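PDB 1ZAV: large ribosomal subunit protein uL10 from Thermotoga maritima, which probably forms part of the ribosomal stalk, binding large-subunit rRNA and L7/L12 dimers and helping the ribosome engage GTP-bound translation factors. Local coordinates for residues A36-L41 / A53-V58; E90-E95 / F118-K123. One frame throughout, in Å; residues are numbered along the deposited sequence.

Contact 1 of 2, residues A36-L41 / A53-V58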
ATOM      1  N   ALA A  36      37.137 -14.342   9.097  1.00 48.60           N
ATOM      2  CA  ALA A  36      37.037 -12.912   9.337  1.00 47.03           C
ATOM      3  C   ALA A  36      35.642 -12.454   8.930  1.00 44.85           C
ATOM      4  O   ALA A  36      35.001 -11.694   9.649  1.00 44.95           O
ATOM      5  CB  ALA A  36      38.097 -12.162   8.530  1.00 48.87           C
ATOM      6  N   ASP A  37      35.177 -12.926   7.776  1.00 42.48           N
ATOM      7  CA  ASP A  37      33.853 -12.572   7.279  1.00 41.76           C
ATOM      8  C   ASP A  37      32.776 -13.098   8.226  1.00 40.57           C
ATOM      9  O   ASP A  37      31.820 -12.396   8.553  1.00 38.45           O
ATOM     10  CB  ASP A  37      33.617 -13.162   5.883  1.00 43.82           C
ATOM     11  CG  ASP A  37      34.603 -12.650   4.856  1.00 47.84           C
ATOM     12  OD1 ASP A  37      35.156 -11.554   5.072  1.00 51.30           O
ATOM     13  OD2 ASP A  37      34.812 -13.333   3.828  1.00 48.95           O
ATOM     14  N   LEU A  38      32.937 -14.344   8.656  1.00 40.41           N
ATOM     15  CA  LEU A  38      31.979 -14.948   9.577  1.00 40.66           C
ATOM     16  C   LEU A  38      31.929 -14.075  10.831  1.00 41.36           C
ATOM     17  O   LEU A  38      30.854 -13.701  11.300  1.00 38.14           O
ATOM     18  CB  LEU A  38      32.434 -16.361   9.939  1.00 40.89           C
ATOM     19  CG  LEU A  38      31.591 -17.160  10.938  1.00 38.87           C
ATOM     20  CD1 LEU A  38      30.151 -17.321  10.419  1.00 39.88           C
ATOM     21  CD2 LEU A  38      32.253 -18.514  11.142  1.00 39.21           C
ATOM     22  N   THR A  39      33.105 -13.731  11.355  1.00 42.92           N
ATOM     23  CA  THR A  39      33.185 -12.909  12.559  1.00 44.08           C
ATOM     24  C   THR A  39      32.480 -11.566  12.360  1.00 44.59           C
ATOM     25  O   THR A  39      31.714 -11.131  13.218  1.00 43.14           O
ATOM     26  CB  THR A  39      34.662 -12.678  12.985  1.00 45.03           C
ATOM     27  OG1 THR A  39      35.251 -13.930  13.355  1.00 44.73           O
ATOM     28  CG2 THR A  39      34.739 -11.738  14.181  1.00 46.32           C
ATOM     29  N   GLU A  40      32.715 -10.924  11.218  1.00 46.57           N
ATOM     30  CA  GLU A  40      32.081  -9.638  10.934  1.00 48.36           C
ATOM     31  C   GLU A  40      30.556  -9.736  10.809  1.00 46.38           C
ATOM     32  O   GLU A  40      29.829  -8.901  11.348  1.00 47.10           O
ATOM     33  CB  GLU A  40      32.670  -9.027   9.658  1.00 51.98           C
ATOM     34  CG  GLU A  40      32.036  -7.701   9.255  1.00 58.34           C
ATOM     35  CD  GLU A  40      32.216  -6.618  10.306  1.00 63.88           C
ATOM     36  OE1 GLU A  40      31.772  -6.812  11.460  1.00 66.36           O
ATOM     37  OE2 GLU A  40      32.805  -5.564   9.982  1.00 67.98           O
ATOM     38  N   LEU A  41      30.063 -10.747  10.102  1.00 44.78           N
ATOM     39  CA  LEU A  41      28.620 -10.913   9.962  1.00 43.33           C
ATOM     40  C   LEU A  41      27.997 -11.147  11.339  1.00 40.91           C
ATOM     41  O   LEU A  41      26.963 -10.569  11.669  1.00 40.13           O
ATOM     42  CB  LEU A  41      28.291 -12.090   9.035  1.00 41.04           C
ATOM     43  CG  LEU A  41      26.825 -12.523   8.870  1.00 40.66           C
ATOM     44  CD1 LEU A  41      25.922 -11.369   8.405  1.00 40.59           C
ATOM     45  CD2 LEU A  41      26.781 -13.655   7.860  1.00 38.66           C
ATOM     46  N   ALA A  53      19.962 -13.816  17.713  1.00 41.08           N
ATOM     47  CA  ALA A  53      20.151 -14.299  16.354  1.00 42.94           C
ATOM     48  C   ALA A  53      21.459 -15.065  16.281  1.00 43.32           C
ATOM     49  O   ALA A  53      22.420 -14.743  16.989  1.00 41.76           O
ATOM     50  CB  ALA A  53      20.170 -13.122  15.372  1.00 41.58           C
ATOM     51  N   ARG A  54      21.491 -16.078  15.422  1.00 41.61           N
ATOM     52  CA  ARG A  54      22.679 -16.898  15.235  1.00 42.98           C
ATOM     53  C   ARG A  54      22.896 -17.177  13.759  1.00 42.90           C
ATOM     54  O   ARG A  54      21.938 -17.220  12.999  1.00 40.38           O
ATOM     55  CB  ARG A  54      22.515 -18.240  15.960  1.00 47.17           C
ATOM     56  CG  ARG A  54      22.511 -18.127  17.461  1.00 52.36           C
ATOM     57  CD  ARG A  54      23.844 -17.568  17.920  1.00 57.38           C
ATOM     58  NE  ARG A  54      23.849 -17.234  19.335  1.00 60.33           N
ATOM     59  CZ  ARG A  54      23.715 -18.118  20.314  1.00 63.64           C
ATOM     60  NH1 ARG A  54      23.561 -19.408  20.029  1.00 66.36           N
ATOM     61  NH2 ARG A  54      23.748 -17.711  21.576  1.00 62.79           N
ATOM     62  N   PHE A  55      24.157 -17.338  13.364  1.00 41.19           N
ATOM     63  CA  PHE A  55      24.506 -17.680  11.989  1.00 43.39           C
ATOM     64  C   PHE A  55      25.520 -18.809  12.106  1.00 45.31           C
ATOM     65  O   PHE A  55      26.658 -18.587  12.527  1.00 43.68           O
ATOM     66  CB  PHE A  55      25.148 -16.506  11.226  1.00 40.17           C
ATOM     67  CG  PHE A  55      25.374 -16.802   9.765  1.00 41.03           C
ATOM     68  CD1 PHE A  55      24.287 -16.970   8.905  1.00 39.40           C
ATOM     69  CD2 PHE A  55      26.662 -16.973   9.259  1.00 39.02           C
ATOM     70  CE1 PHE A  55      24.479 -17.310   7.560  1.00 39.04           C
ATOM     71  CE2 PHE A  55      26.869 -17.313   7.918  1.00 41.55           C
ATOM     72  CZ  PHE A  55      25.770 -17.484   7.063  1.00 41.89           C
ATOM     73  N   ARG A  56      25.106 -20.018  11.739  1.00 46.39           N
ATOM     74  CA  ARG A  56      25.986 -21.176  11.829  1.00 49.62           C
ATOM     75  C   ARG A  56      25.947 -22.075  10.598  1.00 50.96           C
ATOM     76  O   ARG A  56      24.885 -22.311  10.019  1.00 48.43           O
ATOM     77  CB  ARG A  56      25.620 -22.030  13.046  1.00 52.32           C
ATOM     78  CG  ARG A  56      25.717 -21.332  14.388  1.00 57.46           C
ATOM     79  CD  ARG A  56      25.638 -22.352  15.525  1.00 60.53           C
ATOM     80  NE  ARG A  56      24.352 -23.047  15.577  1.00 63.45           N
ATOM     81  CZ  ARG A  56      24.083 -24.065  16.393  1.00 64.40           C
ATOM     82  NH1 ARG A  56      25.014 -24.515  17.228  1.00 65.53           N
ATOM     83  NH2 ARG A  56      22.881 -24.628  16.389  1.00 62.39           N
ATOM     84  N   VAL A  57      27.116 -22.568  10.200  1.00 52.92           N
ATOM     85  CA  VAL A  57      27.206 -23.485   9.071  1.00 55.90           C
ATOM     86  C   VAL A  57      26.802 -24.821   9.672  1.00 56.51           C
ATOM     87  O   VAL A  57      27.379 -25.253  10.672  1.00 55.62           O
ATOM     88  CB  VAL A  57      28.646 -23.597   8.532  1.00 57.29           C
ATOM     89  CG1 VAL A  57      28.720 -24.709   7.486  1.00 58.15           C
ATOM     90  CG2 VAL A  57      29.076 -22.265   7.916  1.00 58.62           C
ATOM     91  N   VAL A  58      25.801 -25.465   9.080  1.00 58.18           N
ATOM     92  CA  VAL A  58      25.324 -26.741   9.599  1.00 59.62           C
ATOM     93  C   VAL A  58      25.122 -27.785   8.507  1.00 60.11           C
ATOM     94  O   VAL A  58      24.519 -27.516   7.466  1.00 60.40           O
ATOM     95  CB  VAL A  58      23.992 -26.568  10.363  1.00 59.15           C
ATOM     96  CG1 VAL A  58      23.554 -27.906  10.961  1.00 60.18           C
ATOM     97  CG2 VAL A  58      24.154 -25.525  11.455  1.00 60.28           C
TER

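Contact 2 of 2, residues E90-E95 / F118-K123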
ATOM      1  N   GLU A  90      14.808 -14.196  19.216  1.00 41.14           N
ATOM      2  CA  GLU A  90      14.269 -13.065  19.952  1.00 44.17           C
ATOM      3  C   GLU A  90      14.463 -11.768  19.182  1.00 42.70           C
ATOM      4  O   GLU A  90      15.553 -11.502  18.686  1.00 43.72           O
ATOM      5  CB  GLU A  90      14.918 -12.935  21.334  1.00 44.34           C
ATOM      6  CG  GLU A  90      14.133 -11.979  22.225  1.00 50.86           C
ATOM      7  CD  GLU A  90      14.776 -11.721  23.574  1.00 53.88           C
ATOM      8  OE1 GLU A  90      14.102 -11.109  24.426  1.00 55.33           O
ATOM      9  OE2 GLU A  90      15.944 -12.116  23.785  1.00 55.28           O
ATOM     10  N   GLY A  91      13.397 -10.977  19.093  1.00 43.25           N
ATOM     11  CA  GLY A  91      13.436  -9.714  18.373  1.00 44.08           C
ATOM     12  C   GLY A  91      12.763  -9.858  17.014  1.00 44.84           C
ATOM     13  O   GLY A  91      12.596 -10.973  16.519  1.00 45.02           O
ATOM     14  N   ASP A  92      12.360  -8.741  16.411  1.00 46.49           N
ATOM     15  CA  ASP A  92      11.722  -8.807  15.093  1.00 45.92           C
ATOM     16  C   ASP A  92      12.783  -9.309  14.113  1.00 43.64           C
ATOM     17  O   ASP A  92      13.878  -8.764  14.046  1.00 44.09           O
ATOM     18  CB  ASP A  92      11.184  -7.435  14.674  1.00 45.88           C
ATOM     19  CG  ASP A  92      10.381  -7.505  13.387  1.00 46.52           C
ATOM     20  OD1 ASP A  92      11.005  -7.485  12.311  1.00 45.10           O
ATOM     21  OD2 ASP A  92       9.134  -7.611  13.460  1.00 43.59           O
ATOM     22  N   PRO A  93      12.462 -10.360  13.339  1.00 42.90           N
ATOM     23  CA  PRO A  93      13.368 -10.979  12.365  1.00 43.15           C
ATOM     24  C   PRO A  93      13.780 -10.229  11.096  1.00 42.28           C
ATOM     25  O   PRO A  93      14.832 -10.518  10.514  1.00 39.20           O
ATOM     26  CB  PRO A  93      12.660 -12.297  12.048  1.00 42.95           C
ATOM     27  CG  PRO A  93      11.217 -11.907  12.091  1.00 43.18           C
ATOM     28  CD  PRO A  93      11.150 -11.038  13.338  1.00 42.63           C
ATOM     29  N   VAL A  94      12.970  -9.271  10.663  1.00 43.12           N
ATOM     30  CA  VAL A  94      13.270  -8.550   9.431  1.00 41.61           C
ATOM     31  C   VAL A  94      14.661  -7.937   9.345  1.00 42.87           C
ATOM     32  O   VAL A  94      15.320  -8.044   8.311  1.00 43.13           O
ATOM     33  CB  VAL A  94      12.204  -7.467   9.161  1.00 43.15           C
ATOM     34  CG1 VAL A  94      12.612  -6.601   7.965  1.00 41.37           C
ATOM     35  CG2 VAL A  94      10.861  -8.145   8.874  1.00 41.74           C
ATOM     36  N   GLU A  95      15.123  -7.318  10.428  1.00 41.07           N
ATOM     37  CA  GLU A  95      16.440  -6.692  10.423  1.00 40.88           C
ATOM     38  C   GLU A  95      17.605  -7.663  10.149  1.00 40.14           C
ATOM     39  O   GLU A  95      18.635  -7.264   9.615  1.00 36.93           O
ATOM     40  CB  GLU A  95      16.676  -5.968  11.752  1.00 42.99           C
ATOM     41  CG  GLU A  95      18.069  -5.368  11.887  1.00 47.62           C
ATOM     42  CD  GLU A  95      18.310  -4.219  10.922  1.00 50.28           C
ATOM     43  OE1 GLU A  95      19.479  -3.796  10.781  1.00 52.01           O
ATOM     44  OE2 GLU A  95      17.331  -3.736  10.314  1.00 49.79           O
ATOM     45  N   PHE A 118      12.158 -19.529   5.924  1.00 40.96           N
ATOM     46  CA  PHE A 118      10.841 -19.369   6.514  1.00 41.29           C
ATOM     47  C   PHE A 118      10.799 -18.141   7.392  1.00 41.45           C
ATOM     48  O   PHE A 118      11.677 -17.927   8.235  1.00 40.99           O
ATOM     49  CB  PHE A 118      10.464 -20.598   7.352  1.00 43.19           C
ATOM     50  CG  PHE A 118      10.420 -21.873   6.569  1.00 43.87           C
ATOM     51  CD1 PHE A 118      11.573 -22.624   6.368  1.00 43.69           C
ATOM     52  CD2 PHE A 118       9.218 -22.318   6.014  1.00 44.16           C
ATOM     53  CE1 PHE A 118      11.535 -23.806   5.621  1.00 44.40           C
ATOM     54  CE2 PHE A 118       9.170 -23.489   5.271  1.00 42.45           C
ATOM     55  CZ  PHE A 118      10.331 -24.238   5.071  1.00 43.37           C
ATOM     56  N   LEU A 119       9.765 -17.337   7.206  1.00 42.93           N
ATOM     57  CA  LEU A 119       9.614 -16.124   7.989  1.00 45.78           C
ATOM     58  C   LEU A 119       8.275 -16.185   8.711  1.00 46.00           C
ATOM     59  O   LEU A 119       7.219 -16.227   8.079  1.00 45.70           O
ATOM     60  CB  LEU A 119       9.686 -14.897   7.074  1.00 45.82           C
ATOM     61  CG  LEU A 119      10.138 -13.572   7.702  1.00 50.49           C
ATOM     62  CD1 LEU A 119      10.308 -12.531   6.598  1.00 51.52           C
ATOM     63  CD2 LEU A 119       9.123 -13.093   8.731  1.00 50.24           C
ATOM     64  N   GLU A 120       8.332 -16.206  10.039  1.00 44.89           N
ATOM     65  CA  GLU A 120       7.136 -16.271  10.861  1.00 46.68           C
ATOM     66  C   GLU A 120       6.211 -17.391  10.387  1.00 47.70           C
ATOM     67  O   GLU A 120       4.999 -17.213  10.256  1.00 47.78           O
ATOM     68  CB  GLU A 120       6.441 -14.902  10.857  1.00 49.21           C
ATOM     69  CG  GLU A 120       7.369 -13.817  11.424  1.00 50.66           C
ATOM     70  CD  GLU A 120       6.722 -12.451  11.621  1.00 52.18           C
ATOM     71  OE1 GLU A 120       7.421 -11.554  12.141  1.00 49.59           O
ATOM     72  OE2 GLU A 120       5.537 -12.268  11.266  1.00 51.83           O
ATOM     73  N   GLY A 121       6.812 -18.549  10.130  1.00 48.44           N
ATOM     74  CA  GLY A 121       6.058 -19.709   9.692  1.00 50.80           C
ATOM     75  C   GLY A 121       5.649 -19.719   8.230  1.00 53.22           C
ATOM     76  O   GLY A 121       4.845 -20.564   7.819  1.00 54.58           O
ATOM     77  N   LYS A 122       6.187 -18.791   7.442  1.00 51.74           N
ATOM     78  CA  LYS A 122       5.853 -18.716   6.021  1.00 52.21           C
ATOM     79  C   LYS A 122       7.099 -18.935   5.177  1.00 49.98           C
ATOM     80  O   LYS A 122       8.131 -18.322   5.415  1.00 48.28           O
ATOM     81  CB  LYS A 122       5.255 -17.348   5.682  1.00 56.91           C
ATOM     82  CG  LYS A 122       3.967 -17.015   6.419  1.00 61.58           C
ATOM     83  CD  LYS A 122       3.587 -15.540   6.247  1.00 65.49           C
ATOM     84  CE  LYS A 122       3.394 -15.167   4.780  1.00 67.49           C
ATOM     85  NZ  LYS A 122       2.983 -13.742   4.607  1.00 71.27           N
ATOM     86  N   LYS A 123       6.995 -19.805   4.179  1.00 48.64           N
ATOM     87  CA  LYS A 123       8.124 -20.090   3.304  1.00 48.12           C
ATOM     88  C   LYS A 123       8.346 -18.930   2.331  1.00 47.07           C
ATOM     89  O   LYS A 123       7.388 -18.355   1.826  1.00 48.05           O
ATOM     90  CB  LYS A 123       7.849 -21.374   2.514  1.00 48.21           C
ATOM     91  CG  LYS A 123       8.939 -21.766   1.536  1.00 47.59           C
ATOM     92  CD  LYS A 123       8.580 -23.048   0.799  1.00 48.84           C
ATOM     93  CE  LYS A 123       9.716 -23.493  -0.101  1.00 51.19           C
ATOM     94  NZ  LYS A 123       9.420 -24.774  -0.798  1.00 50.86           N
TER
HETATM   95  O   HOH W   1       8.603  -9.582  11.026  1.00 39.51           O

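Contact 1 of 2, residues A36-L41 / A53-V58
Two leucines from successive turns of helix 35-49 meet the ring of Phe55 from two directions. Leu41 comes over one face: its CD2 methyl stands 3.7 Å from the centroid of the Phe55 ring and 17° off the ring normal, a CH-pi contact. The methyl sits a little toward the rim, where Leu41 CD2 is 3.6 Å from Phe55 CD2, and the two side chains run at about a right angle. Leu38 takes the edge instead. Its CD1 lies in the ring plane, 3.7 Å from Phe55 CD2, so this one ring carbon is touched by both leucines. With CG anti to the backbone N (chi1 -174°), Phe55 holds its ring out from the strand toward the helix. Leu38 differs from Leu41 in how it gets there: its CB does not point at the strand, and the end of the branch makes the approach. The fold is an antiparallel sheet with helices packed against it. Strand 53-58 is the outermost strand on one side of this sheet within the chain, paired with strand 83-88 through backbone bonds such as Arg56 with Val85, and the leucines join helix 35-49 to it. Further out, Phe30 meets the Phe55 ring edge-to-face and also touches Leu38, while Ala84 and Leu86 of strand 83-88 pack on Phe55. Helix 94-106 adds Ile100 against Phe55 and Phe103 against Leu41, giving the two buried side chains a second helix as neighbour. Polar bonds position the frame: Arg42 NH2 bonds to Phe55 O, tying the helix to the strand backbone one residue beyond Leu41, and Asp37 OD2 accepts from Thr34 N just ahead of the helix. Inside the helix, Leu41 N bonds to Asp37 O at 2.9 Å.

Contact 2 of 2, residues E90-E95 / F118-K123
Glu120 reaches from the turn of a hairpin to the CG and CD carbons of Pro93, and its carboxylate does the touching. From CB the chain leaves with CG anti to the carbonyl carbon (chi1 -60°) and then stays extended, which carries the carboxylate over to Pro93. At the tip, Glu120 OE1 lies 3.8 Å from Pro93 CG, next to the CD carbon of the same ring; the two side chains cross at about a right angle. The same oxygen accepts from a water at 2.6 Å, and that water also donates to Asp92 OD2 at 3.2 Å. The bridge matters because Asp92 OD2 and Glu120 OE1 are only 4.5 Å apart: two acidic groups that would probably repel share a donor between them. The other oxygen, Glu120 OE2, bonds to a polar side chain of another protein's chain, whose backbone also bonds to Asp92 OD2. Leu119 CD2 also meets Pro93 CG, at 4.1 Å, giving that carbon an apolar second partner beside the charged one. Ser23 and Leu24 also pack on Pro93, placing it against the start of strand 24-28. Asp92 OD1 does a separate job: it accepts from Val94 N at 3.1 Å, met from above the carboxylate plane, 37° out of it, a capping bond at the turn that leads into helix 94-106. Glu120 owes its position to the backbone on its own side, where Leu119 N and O pair with Lys122 O and N. This is a two-residue beta hairpin with a type I' turn, Glu120 and Gly121 both at positive phi, and its tip packs beside the capped turn leading into a helix, at a surface shared with another protein.

How the contacts relate
After helix 5-19 and strand 24-28, the chain enters helix 35-49, and contact 1 closes the short loop that brings strand 53-58 back against it. The chain then passes through helix 60-69 and strand 83-88 before contact 2 opens at residues 90-95, closing a longer loop that holds most of helix 94-106 and of strand 114-119. The two loops stand in series, neither nested nor crossed, with centres about 18 Å apart. Both reach the same sheet, at opposite ends of its strand order: contact 1 at outermost strand 53-58, contact 2 at the hairpin joining strands 114-119 and 122-125. Helix 94-106 links them, starting at contact 2 and later packing beside contact 1.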